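Local coordinates for uncharacterized protein (Nostoc punctiforme, PDB 2QDR) that is of unknown function but has the cupin double-stranded beta-helix fold and is a putative dioxygenase, at residues 233-238 with 267-272; 239-244 with 282-287. All blocks are in the same frame, centred on the assembly; numbering follows the deposited sequence.

Contact 1: residues 233-238 with 267-272; sequences QMIQPY and FSTLPR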
loop_
_atom_site.group_PDB
_atom_site.type_symbol
_atom_site.label_atom_id
_atom_site.label_comp_id
_atom_site.label_asym_id
_atom_site.label_seq_id
_atom_site.Cartn_x
_atom_site.Cartn_y
_atom_site.Cartn_z
ATOM N N GLN A 233 -1.431 31.710 -1.151
ATOM C CA GLN A 233 -0.441 32.290 -0.259
ATOM C C GLN A 233 -0.348 31.324 0.911
ATOM O O GLN A 233 -1.182 30.419 1.025
ATOM C CB GLN A 233 -0.829 33.683 0.233
ATOM C CG GLN A 233 -1.056 34.687 -0.886
ATOM C CD GLN A 233 -1.364 36.088 -0.383
ATOM O OE1 GLN A 233 -0.746 36.587 0.559
ATOM N NE2 GLN A 233 -2.294 36.748 -1.051
HETATM N N MSE A 234 0.653 31.507 1.772
HETATM C CA MSE A 234 0.837 30.640 2.942
HETATM C C MSE A 234 1.167 31.378 4.235
HETATM O O MSE A 234 2.181 32.063 4.332
HETATM C CB MSE A 234 1.958 29.643 2.705
HETATM C CG MSE A 234 1.692 28.620 1.628
HETATM SE SE MSE A 234 3.325 27.558 1.469
HETATM C CE MSE A 234 2.960 26.638 -0.023
ATOM N N ILE A 235 0.307 31.204 5.228
ATOM C CA ILE A 235 0.514 31.785 6.536
ATOM C C ILE A 235 1.408 30.739 7.221
ATOM O O ILE A 235 1.025 29.570 7.361
ATOM C CB ILE A 235 -0.801 32.053 7.267
ATOM C CG1 ILE A 235 -1.664 33.016 6.437
ATOM C CG2 ILE A 235 -0.508 32.601 8.672
ATOM C CD1 ILE A 235 -3.081 33.162 6.904
ATOM N N GLN A 236 2.615 31.160 7.586
ATOM C CA GLN A 236 3.612 30.288 8.190
ATOM C C GLN A 236 3.849 30.590 9.669
ATOM O O GLN A 236 4.714 31.409 9.987
ATOM C CB GLN A 236 4.925 30.409 7.396
ATOM C CG GLN A 236 4.806 29.888 5.956
ATOM C CD GLN A 236 6.128 29.871 5.177
ATOM O OE1 GLN A 236 7.172 30.286 5.675
ATOM N NE2 GLN A 236 6.077 29.388 3.938
ATOM N N PRO A 237 3.089 29.955 10.594
ATOM C CA PRO A 237 3.285 30.174 12.044
ATOM C C PRO A 237 4.562 29.506 12.606
ATOM O O PRO A 237 4.496 28.714 13.539
ATOM C CB PRO A 237 2.006 29.562 12.643
ATOM C CG PRO A 237 1.725 28.456 11.753
ATOM C CD PRO A 237 1.943 29.062 10.378
ATOM N N TYR A 238 5.717 29.875 12.062
ATOM C CA TYR A 238 6.997 29.305 12.451
ATOM C C TYR A 238 8.115 30.080 11.773
ATOM O O TYR A 238 7.850 30.819 10.828
ATOM C CB TYR A 238 7.067 27.820 12.051
ATOM C CG TYR A 238 6.764 27.559 10.580
ATOM C CD1 TYR A 238 7.781 27.574 9.625
ATOM C CD2 TYR A 238 5.468 27.309 10.142
ATOM C CE1 TYR A 238 7.513 27.344 8.286
ATOM C CE2 TYR A 238 5.198 27.077 8.797
ATOM C CZ TYR A 238 6.223 27.090 7.876
ATOM O OH TYR A 238 5.959 26.859 6.546
ATOM N N PHE A 267 4.638 33.697 11.627
ATOM C CA PHE A 267 3.377 34.307 11.141
ATOM C C PHE A 267 3.533 35.227 9.917
ATOM O O PHE A 267 2.757 36.159 9.744
ATOM C CB PHE A 267 2.601 35.007 12.284
ATOM C CG PHE A 267 2.381 34.120 13.481
ATOM C CD1 PHE A 267 1.394 33.138 13.462
ATOM C CD2 PHE A 267 3.168 34.262 14.633
ATOM C CE1 PHE A 267 1.195 32.305 14.565
ATOM C CE2 PHE A 267 2.968 33.435 15.745
ATOM C CZ PHE A 267 1.983 32.452 15.705
ATOM N N SER A 268 4.512 34.932 9.062
ATOM C CA SER A 268 4.711 35.673 7.825
ATOM C C SER A 268 3.703 35.119 6.834
ATOM O O SER A 268 3.294 33.972 6.950
ATOM C CB SER A 268 6.115 35.477 7.271
ATOM O OG SER A 268 7.097 35.905 8.180
ATOM N N THR A 269 3.307 35.931 5.868
ATOM C CA THR A 269 2.336 35.525 4.856
ATOM C C THR A 269 3.064 35.464 3.518
ATOM O O THR A 269 3.204 36.479 2.829
ATOM C CB THR A 269 1.145 36.486 4.834
ATOM O OG1 THR A 269 0.567 36.533 6.143
ATOM C CG2 THR A 269 0.089 36.028 3.814
ATOM N N LEU A 270 3.533 34.271 3.163
ATOM C CA LEU A 270 4.294 34.086 1.925
ATOM C C LEU A 270 3.433 34.091 0.668
ATOM O O LEU A 270 2.439 33.366 0.611
ATOM C CB LEU A 270 5.139 32.798 1.963
ATOM C CG LEU A 270 6.457 32.898 2.755
ATOM C CD1 LEU A 270 7.527 33.709 1.990
ATOM C CD2 LEU A 270 6.277 33.470 4.177
ATOM N N PRO A 271 3.813 34.902 -0.348
ATOM C CA PRO A 271 3.044 34.913 -1.596
ATOM C C PRO A 271 3.081 33.598 -2.362
ATOM O O PRO A 271 3.767 32.661 -1.971
ATOM C CB PRO A 271 3.750 35.991 -2.438
ATOM C CG PRO A 271 4.527 36.815 -1.477
ATOM C CD PRO A 271 4.920 35.887 -0.394
ATOM N N ARG A 272 2.345 33.558 -3.461
ATOM C CA ARG A 272 2.260 32.387 -4.309
ATOM C C ARG A 272 3.631 32.064 -4.889
ATOM O O ARG A 272 4.365 32.974 -5.246
ATOM C CB ARG A 272 1.273 32.680 -5.424
ATOM C CG ARG A 272 0.909 31.551 -6.351
ATOM C CD ARG A 272 -0.096 32.075 -7.384
ATOM N NE ARG A 272 -0.773 31.003 -8.097
ATOM C CZ ARG A 272 -1.730 31.150 -9.021
ATOM N NH1 ARG A 272 -2.154 32.348 -9.411
ATOM N NH2 ARG A 272 -2.268 30.075 -9.574
#
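The Phe267 ring has Pro237 over one face: CA of Pro237 makes a CH-pi contact 4.2 Å from the ring centroid, and CB of Pro237 lies 3.4 Å from Phe267 CE1. Phe183 of the second subunit also meets this ring, the two planes turned by about 50°. The Tyr238 ring carries CB of Gln236 on one face, displaced toward the rim. Segments 233-238 and 267-272 pair as antiparallel strands. Met234, as selenomethionine, and Leu270 form a hydrogen-bonded pair, each N giving to the other's O at 2.8 Å. Further along, Gln236 N reaches Ser268 O at 3.0 Å. Gln236 O takes Phe267 N from above its carbonyl plane and, weakly, Tyr238 N, which closes an inverse gamma turn centred on Pro237. Gln236 has CG anti to the carbonyl carbon (chi1 -65°). Its extended side chain crosses Leu270 at about a right angle, with CD 3.7 Å from Leu270 CD2. An alanine at Gln236, lacking the amide, would probably leave a gap beside Leu270 CG and CD2 and a bound unknown ligand without this neighbour. The other face of the sheet carries Ile235 and Thr269, side by side and pointing the same way. There Thr269 OG1 bonds to Trp127 of the second subunit, and Ile235 packs on the same tryptophan. The contact is thus two-sided: on one face the Gln236 amide, packed on Leu270, borders the ligand, whereas the other, together with Phe267, meets the second subunit mainly through apolar groups and one hydroxyl.

Contact 2: residues 239-244 with 282-287; sequences NEEGYC and FVRVDR
Strands 240-245 and 279-285 are inner, antiparallel neighbours in a seven-stranded sheet of the double-stranded beta-helix. Hydrogen-bonded pairs Glu241-Arg284 and Tyr243-Phe282 alternate with the non-hydrogen-bonded pairs Glu240-Val285 and Gly242-Val283. On the Glu241 and Arg284 face the two side chains run side by side, and Arg284 NH2 bonds to Glu241 OE2 at 2.9 Å in a salt bridge, with NE adding a weak second bond. Carboxylate and guanidinium planes stand 75° apart, NH2 lying above the carboxylate plane. The bend of Arg284 at chi3 (70°) places NE for this grip. Beyond the pair, Glu241 OE1 bonds to Tyr261, and Arg284 NH1 forms a salt bridge with Glu114. On the other face, Glu240 CG lies 3.7 Å from Val285 CG2. Past the paired strands, Asp286 holds Asn239 twice through its carboxylate, OD1 taking Asn239 N at 3.0 Å and OD2 taking Asn239 ND2 at 3.1 Å, each on the syn side but out of the plane. Asp286 N returns a bond to Asn239 O. Buried Arg284 thus has carboxylate partners at NH2 (Glu241) and NH1 (Glu114), which would probably stabilise its positive charge, while three bonds fasten Asn239 to Asp286.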
loop_
_atom_site.group_PDB
_atom_site.type_symbol
_atom_site.label_atom_id
_atom_site.label_comp_id
_atom_site.label_asym_id
_atom_site.label_seq_id
_atom_site.Cartn_x
_atom_site.Cartn_y
_atom_site.Cartn_z
ATOM N N ASN A 239 9.347 29.925 12.253
ATOM C CA ASN A 239 10.497 30.591 11.642
ATOM C C ASN A 239 11.098 29.678 10.597
ATOM O O ASN A 239 11.200 28.472 10.823
ATOM C CB ASN A 239 11.567 30.951 12.663
ATOM C CG ASN A 239 11.093 31.951 13.684
ATOM O OD1 ASN A 239 10.520 32.983 13.346
ATOM N ND2 ASN A 239 11.393 31.680 14.949
ATOM N N GLU A 240 11.493 30.262 9.464
ATOM C CA GLU A 240 12.105 29.552 8.342
ATOM C C GLU A 240 13.122 30.435 7.635
ATOM O O GLU A 240 12.934 31.654 7.537
ATOM C CB GLU A 240 11.042 29.134 7.318
ATOM C CG GLU A 240 11.569 28.518 5.970
ATOM C CD GLU A 240 10.462 28.260 4.941
ATOM O OE1 GLU A 240 9.266 28.218 5.311
ATOM O OE2 GLU A 240 10.791 28.092 3.747
ATOM N N GLU A 241 14.206 29.821 7.169
ATOM C CA GLU A 241 15.213 30.526 6.392
ATOM C C GLU A 241 15.659 29.545 5.344
ATOM O O GLU A 241 15.444 28.349 5.498
ATOM C CB GLU A 241 16.410 31.009 7.204
ATOM C CG GLU A 241 17.330 29.934 7.776
ATOM C CD GLU A 241 18.607 30.522 8.396
ATOM O OE1 GLU A 241 18.660 31.717 8.741
ATOM O OE2 GLU A 241 19.570 29.768 8.542
ATOM N N GLY A 242 16.276 30.043 4.285
ATOM C CA GLY A 242 16.768 29.160 3.246
ATOM C C GLY A 242 17.662 29.840 2.243
ATOM O O GLY A 242 17.707 31.068 2.186
ATOM N N TYR A 243 18.366 29.021 1.459
ATOM C CA TYR A 243 19.304 29.489 0.450
ATOM C C TYR A 243 19.061 28.715 -0.828
ATOM O O TYR A 243 18.904 27.493 -0.786
ATOM C CB TYR A 243 20.706 29.246 0.957
ATOM C CG TYR A 243 21.828 29.901 0.195
ATOM C CD1 TYR A 243 22.432 29.272 -0.876
ATOM C CD2 TYR A 243 22.345 31.124 0.613
ATOM C CE1 TYR A 243 23.496 29.867 -1.546
ATOM C CE2 TYR A 243 23.409 31.722 -0.042
ATOM C CZ TYR A 243 23.986 31.095 -1.117
ATOM O OH TYR A 243 25.038 31.711 -1.773
ATOM N N CYS A 244 19.014 29.421 -1.956
ATOM C CA CYS A 244 18.790 28.800 -3.260
ATOM C C CYS A 244 20.114 28.344 -3.862
ATOM O O CYS A 244 20.987 29.171 -4.118
ATOM C CB CYS A 244 18.100 29.767 -4.213
ATOM S SG CYS A 244 17.991 29.083 -5.878
ATOM N N PHE A 282 18.280 24.916 0.078
ATOM C CA PHE A 282 18.682 24.538 1.429
ATOM C C PHE A 282 17.668 25.238 2.312
ATOM O O PHE A 282 17.514 26.455 2.198
ATOM C CB PHE A 282 20.089 25.019 1.763
ATOM C CG PHE A 282 20.520 24.751 3.185
ATOM C CD1 PHE A 282 21.157 23.568 3.522
ATOM C CD2 PHE A 282 20.327 25.708 4.184
ATOM C CE1 PHE A 282 21.578 23.328 4.839
ATOM C CE2 PHE A 282 20.751 25.475 5.498
ATOM C CZ PHE A 282 21.370 24.281 5.824
ATOM N N VAL A 283 16.963 24.491 3.158
ATOM C CA VAL A 283 15.931 25.063 4.021
ATOM C C VAL A 283 16.140 24.653 5.461
ATOM O O VAL A 283 16.602 23.544 5.725
ATOM C CB VAL A 283 14.527 24.596 3.588
ATOM C CG1 VAL A 283 13.432 25.309 4.400
ATOM C CG2 VAL A 283 14.328 24.843 2.108
ATOM N N ARG A 284 15.764 25.536 6.381
ATOM C CA ARG A 284 15.892 25.272 7.798
ATOM C C ARG A 284 14.648 25.865 8.502
ATOM O O ARG A 284 14.357 27.044 8.340
ATOM C CB ARG A 284 17.242 25.825 8.248
ATOM C CG ARG A 284 17.682 25.348 9.576
ATOM C CD ARG A 284 19.195 25.394 9.760
ATOM N NE ARG A 284 19.782 26.727 9.868
ATOM C CZ ARG A 284 20.129 27.348 10.998
ATOM N NH1 ARG A 284 19.961 26.797 12.195
ATOM N NH2 ARG A 284 20.676 28.551 10.938
ATOM N N VAL A 285 13.901 25.024 9.233
ATOM C CA VAL A 285 12.638 25.388 9.921
ATOM C C VAL A 285 12.639 24.928 11.374
ATOM O O VAL A 285 12.976 23.782 11.634
ATOM C CB VAL A 285 11.420 24.757 9.166
ATOM C CG1 VAL A 285 10.099 25.028 9.869
ATOM C CG2 VAL A 285 11.341 25.270 7.746
ATOM N N ASP A 286 12.195 25.786 12.301
ATOM C CA ASP A 286 12.208 25.469 13.758
ATOM C C ASP A 286 10.883 24.934 14.338
ATOM O O ASP A 286 10.617 25.103 15.530
ATOM C CB ASP A 286 12.702 26.689 14.577
ATOM C CG ASP A 286 11.682 27.843 14.678
ATOM O OD1 ASP A 286 10.671 27.888 13.946
ATOM O OD2 ASP A 286 11.912 28.726 15.536
ATOM N N ARG A 287 10.076 24.266 13.517
ATOM C CA ARG A 287 8.798 23.717 13.973
ATOM C C ARG A 287 8.420 22.497 13.158
ATOM O O ARG A 287 8.771 22.408 11.990
ATOM C CB ARG A 287 7.686 24.766 13.866
ATOM C CG ARG A 287 6.336 24.265 14.362
ATOM C CD ARG A 287 5.298 25.327 14.464
ATOM N NE ARG A 287 4.126 24.787 15.142
ATOM C CZ ARG A 287 3.094 25.490 15.614
ATOM N NH1 ARG A 287 3.045 26.815 15.527
ATOM N NH2 ARG A 287 2.101 24.842 16.221
#

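In the fold
The segments of the two contacts alternate along the chain: 233-238 runs directly into 239-244, and 267-272 precedes 282-287, with the contact centres 13 Å apart. They belong to different sheets and meet at the turn between strands 233-236 and 240-245. There Tyr238 CD1 packs 3.5 Å from Val285 CG1, and Pro237 O probably accepts a hydrogen bond from Arg287 NH1 at 3.1 Å. The nearest atoms of the Gln236 and Glu240 side chains are about 3 and 4 Å from a bound unknown ligand, probably from the crystallisation liquor. It may mark a pocket between the sheets, as in cupins, although the natural occupant is not known.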